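PDB 6LH8: aerolysin-like protein from Bombina maxima, which probably forms membrane pores as a member of the aerolysin family, or regulates a pore-forming paralog in toad cells. Local coordinates for residues Met1-Val7 against Ile62-Leu68. Residue numbers count along the deposited sequence, not the author numbering.
Sequences MSASVTV and IGTEIQL
Met1-Val7 and Ile62-Leu68 run in the same general direction; Ser2-Val7 and Thr64-Leu68 are extended, Met1 (psi 8°) and Gly63 (phi/psi 98/-11) are not. The segments splay apart from their N-terminal ends: CA-CA distances grow from 4.8 Å for Met1-Thr64 and 4.9 Å for Ser2-Glu65 to 5.7 Å for Ala3-Ile66 and 6.7 Å for Val5-Leu68. The axes of 4-7 and 65-68 cross at -40°, 6.9 Å apart at closest. A single parallel bridge pairs Ser2 with Glu65, whose backbone supplies both bonds, Glu65 N to Met1 O (2.8 Å) and Ala3 N to Glu65 O (3.0 Å), each nearly linear. Where the backbones diverge, a water takes over: it donates to Ala3 O (2.8 Å) and Glu65 O (3.2 Å) and accepts from Gln67 N (2.8 Å). Gly63 has a conformation in which a CB would strike the preceding carbonyl, and Met1 CE sits 3.8 Å from Gly63 O. The bridge thus joins the start of 4-28, an outermost strand of the long antiparallel sheet of this aerolysin-like chain, to the small hairpin of 65-68 and 81-84. Ser4 and Thr6 bond through their backbones to Ser129 and Glu127 of strand 110-130, while Ile66 pairs with Phe83. Ala3, Val5 and Val7 point their CA-CB bonds toward 62-68, Ser4 and Thr6 away. Ala3 CB lies 4.0 Å from Thr64 CG2. Val5 (t) wedges into the widening gap, CG2 3.8 Å from Ile66 CG2 and CG1 4.1 Å from Leu68 CB; farther along, Val7 CG2 meets Leu68 CD2 at 4.0 Å.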
ATOM      1  N   MET A   1      18.466  23.266   6.047  1.00 49.47           N
ATOM      2  CA  MET A   1      17.051  22.902   6.081  1.00 48.84           C
ATOM      3  C   MET A   1      16.791  21.514   5.495  1.00 42.35           C
ATOM      4  O   MET A   1      15.637  21.119   5.310  1.00 40.24           O
ATOM      5  CB  MET A   1      16.209  23.932   5.329  1.00 48.55           C
ATOM      6  CG  MET A   1      16.326  25.345   5.865  1.00 56.65           C
ATOM      7  SD  MET A   1      14.850  26.314   5.507  1.00 73.53           S
ATOM      8  CE  MET A   1      13.649  25.525   6.579  1.00 52.51           C
ATOM      9  N   SER A   2      17.857  20.779   5.191  1.00 38.51           N
ATOM     10  CA  SER A   2      17.753  19.413   4.686  1.00 39.87           C
ATOM     11  C   SER A   2      18.359  18.474   5.723  1.00 37.86           C
ATOM     12  O   SER A   2      19.544  18.589   6.051  1.00 38.22           O
ATOM     13  CB  SER A   2      18.465  19.265   3.340  1.00 41.70           C
ATOM     14  OG  SER A   2      18.085  18.060   2.688  1.00 48.41           O
ATOM     15  N   ALA A   3      17.550  17.554   6.236  1.00 33.32           N
ATOM     16  CA  ALA A   3      18.024  16.709   7.315  1.00 27.80           C
ATOM     17  C   ALA A   3      18.837  15.533   6.789  1.00 27.25           C
ATOM     18  O   ALA A   3      18.659  15.080   5.651  1.00 26.85           O
ATOM     19  CB  ALA A   3      16.847  16.193   8.136  1.00 29.61           C
ATOM     20  N   SER A   4      19.747  15.040   7.632  1.00 23.97           N
ATOM     21  CA  SER A   4      20.296  13.704   7.433  1.00 25.59           C
ATOM     22  C   SER A   4      19.282  12.697   7.949  1.00 24.25           C
ATOM     23  O   SER A   4      18.701  12.896   9.016  1.00 26.22           O
ATOM     24  CB  SER A   4      21.617  13.528   8.184  1.00 31.88           C
ATOM     25  OG  SER A   4      22.618  14.390   7.701  1.00 36.12           O
ATOM     26  N   VAL A   5      19.058  11.619   7.199  1.00 22.94           N
ATOM     27  CA  VAL A   5      17.962  10.698   7.497  1.00 24.38           C
ATOM     28  C   VAL A   5      18.478   9.264   7.485  1.00 24.40           C
ATOM     29  O   VAL A   5      19.178   8.864   6.550  1.00 28.77           O
ATOM     30  CB  VAL A   5      16.807  10.846   6.488  1.00 22.79           C
ATOM     31  CG1 VAL A   5      15.692   9.865   6.824  1.00 25.00           C
ATOM     32  CG2 VAL A   5      16.283  12.263   6.467  1.00 24.87           C
ATOM     33  N   THR A   6      18.126   8.488   8.514  1.00 24.52           N
ATOM     34  CA  THR A   6      18.397   7.049   8.533  1.00 22.21           C
ATOM     35  C   THR A   6      17.191   6.336   9.123  1.00 24.14           C
ATOM     36  O   THR A   6      16.841   6.585  10.278  1.00 22.94           O
ATOM     37  CB  THR A   6      19.641   6.725   9.365  1.00 26.89           C
ATOM     38  OG1 THR A   6      20.796   7.329   8.768  1.00 27.18           O
ATOM     39  CG2 THR A   6      19.840   5.212   9.462  1.00 29.79           C
ATOM     40  N   VAL A   7      16.554   5.458   8.350  1.00 21.94           N
ATOM     41  CA  VAL A   7      15.411   4.699   8.856  1.00 24.07           C
ATOM     42  C   VAL A   7      15.938   3.442   9.535  1.00 23.40           C
ATOM     43  O   VAL A   7      16.799   2.748   8.980  1.00 24.07           O
ATOM     44  CB  VAL A   7      14.425   4.343   7.728  1.00 22.27           C
ATOM     45  CG1 VAL A   7      13.231   3.578   8.304  1.00 21.80           C
ATOM     46  CG2 VAL A   7      13.948   5.593   7.023  1.00 25.57           C
ATOM     47  N   ILE A  62      10.202  23.886  11.546  1.00 23.94           N
ATOM     48  CA  ILE A  62       9.191  23.811  10.500  1.00 24.54           C
ATOM     49  C   ILE A  62       9.815  24.195   9.161  1.00 26.50           C
ATOM     50  O   ILE A  62      10.592  25.155   9.061  1.00 28.35           O
ATOM     51  CB  ILE A  62       7.991  24.702  10.867  1.00 28.68           C
ATOM     52  CG1 ILE A  62       7.225  24.055  12.023  1.00 31.99           C
ATOM     53  CG2 ILE A  62       7.080  24.885   9.662  1.00 27.74           C
ATOM     54  CD1 ILE A  62       5.949  24.764  12.391  1.00 39.68           C
ATOM     55  N   GLY A  63       9.499  23.418   8.125  1.00 21.55           N
ATOM     56  CA  GLY A  63      10.087  23.571   6.811  1.00 23.81           C
ATOM     57  C   GLY A  63      11.242  22.634   6.517  1.00 23.44           C
ATOM     58  O   GLY A  63      11.685  22.570   5.362  1.00 25.88           O
ATOM     59  N   THR A  64      11.753  21.925   7.528  1.00 25.03           N
ATOM     60  CA  THR A  64      12.836  20.968   7.315  1.00 25.66           C
ATOM     61  C   THR A  64      12.408  19.893   6.328  1.00 25.84           C
ATOM     62  O   THR A  64      11.320  19.320   6.448  1.00 23.79           O
ATOM     63  CB  THR A  64      13.241  20.320   8.642  1.00 22.90           C
ATOM     64  OG1 THR A  64      13.714  21.320   9.545  1.00 24.51           O
ATOM     65  CG2 THR A  64      14.342  19.289   8.432  1.00 25.46           C
ATOM     66  N   GLU A  65      13.266  19.610   5.350  1.00 25.72           N
ATOM     67  CA  GLU A  65      12.969  18.581   4.365  1.00 26.33           C
ATOM     68  C   GLU A  65      13.550  17.253   4.826  1.00 25.90           C
ATOM     69  O   GLU A  65      14.675  17.195   5.332  1.00 24.64           O
ATOM     70  CB  GLU A  65      13.516  18.964   2.988  1.00 29.18           C
ATOM     71  CG  GLU A  65      12.719  20.090   2.323  1.00 36.24           C
ATOM     72  CD  GLU A  65      12.983  20.214   0.830  1.00 45.46           C
ATOM     73  OE1 GLU A  65      13.914  19.552   0.330  1.00 43.70           O
ATOM     74  OE2 GLU A  65      12.258  20.978   0.156  1.00 46.98           O
ATOM     75  N   ILE A  66      12.771  16.188   4.657  1.00 23.78           N
ATOM     76  CA  ILE A  66      13.112  14.859   5.154  1.00 20.88           C
ATOM     77  C   ILE A  66      12.918  13.896   3.994  1.00 23.82           C
ATOM     78  O   ILE A  66      11.780  13.559   3.640  1.00 23.90           O
ATOM     79  CB  ILE A  66      12.254  14.446   6.357  1.00 22.19           C
ATOM     80  CG1 ILE A  66      12.421  15.446   7.505  1.00 23.00           C
ATOM     81  CG2 ILE A  66      12.584  13.025   6.794  1.00 24.77           C
ATOM     82  CD1 ILE A  66      11.244  15.462   8.479  1.00 26.00           C
ATOM     83  N   GLN A  67      14.023  13.461   3.395  1.00 24.44           N
ATOM     84  CA  GLN A  67      14.011  12.523   2.279  1.00 26.85           C
ATOM     85  C   GLN A  67      14.258  11.111   2.783  1.00 27.24           C
ATOM     86  O   GLN A  67      15.254  10.861   3.468  1.00 27.32           O
ATOM     87  CB  GLN A  67      15.082  12.880   1.244  1.00 27.84           C
ATOM     88  CG  GLN A  67      14.744  14.056   0.379  1.00 34.92           C
ATOM     89  CD  GLN A  67      15.634  14.146  -0.848  1.00 40.22           C
ATOM     90  OE1 GLN A  67      15.486  15.050  -1.669  1.00 48.54           O
ATOM     91  NE2 GLN A  67      16.562  13.206  -0.977  1.00 40.66           N
ATOM     92  N   LEU A  68      13.386  10.176   2.412  1.00 24.50           N
ATOM     93  CA  LEU A  68      13.659   8.784   2.733  1.00 28.89           C
ATOM     94  C   LEU A  68      13.212   7.890   1.591  1.00 30.14           C
ATOM     95  O   LEU A  68      12.424   8.283   0.727  1.00 25.73           O
ATOM     96  CB  LEU A  68      13.016   8.340   4.055  1.00 32.33           C
ATOM     97  CG  LEU A  68      11.515   8.345   4.325  1.00 30.27           C
ATOM     98  CD1 LEU A  68      10.823   7.132   3.713  1.00 28.74           C
ATOM     99  CD2 LEU A  68      11.310   8.343   5.840  1.00 25.23           C
TER
HETATM  100  O   HOH W   1      16.416  14.896   3.910  1.00 27.34           O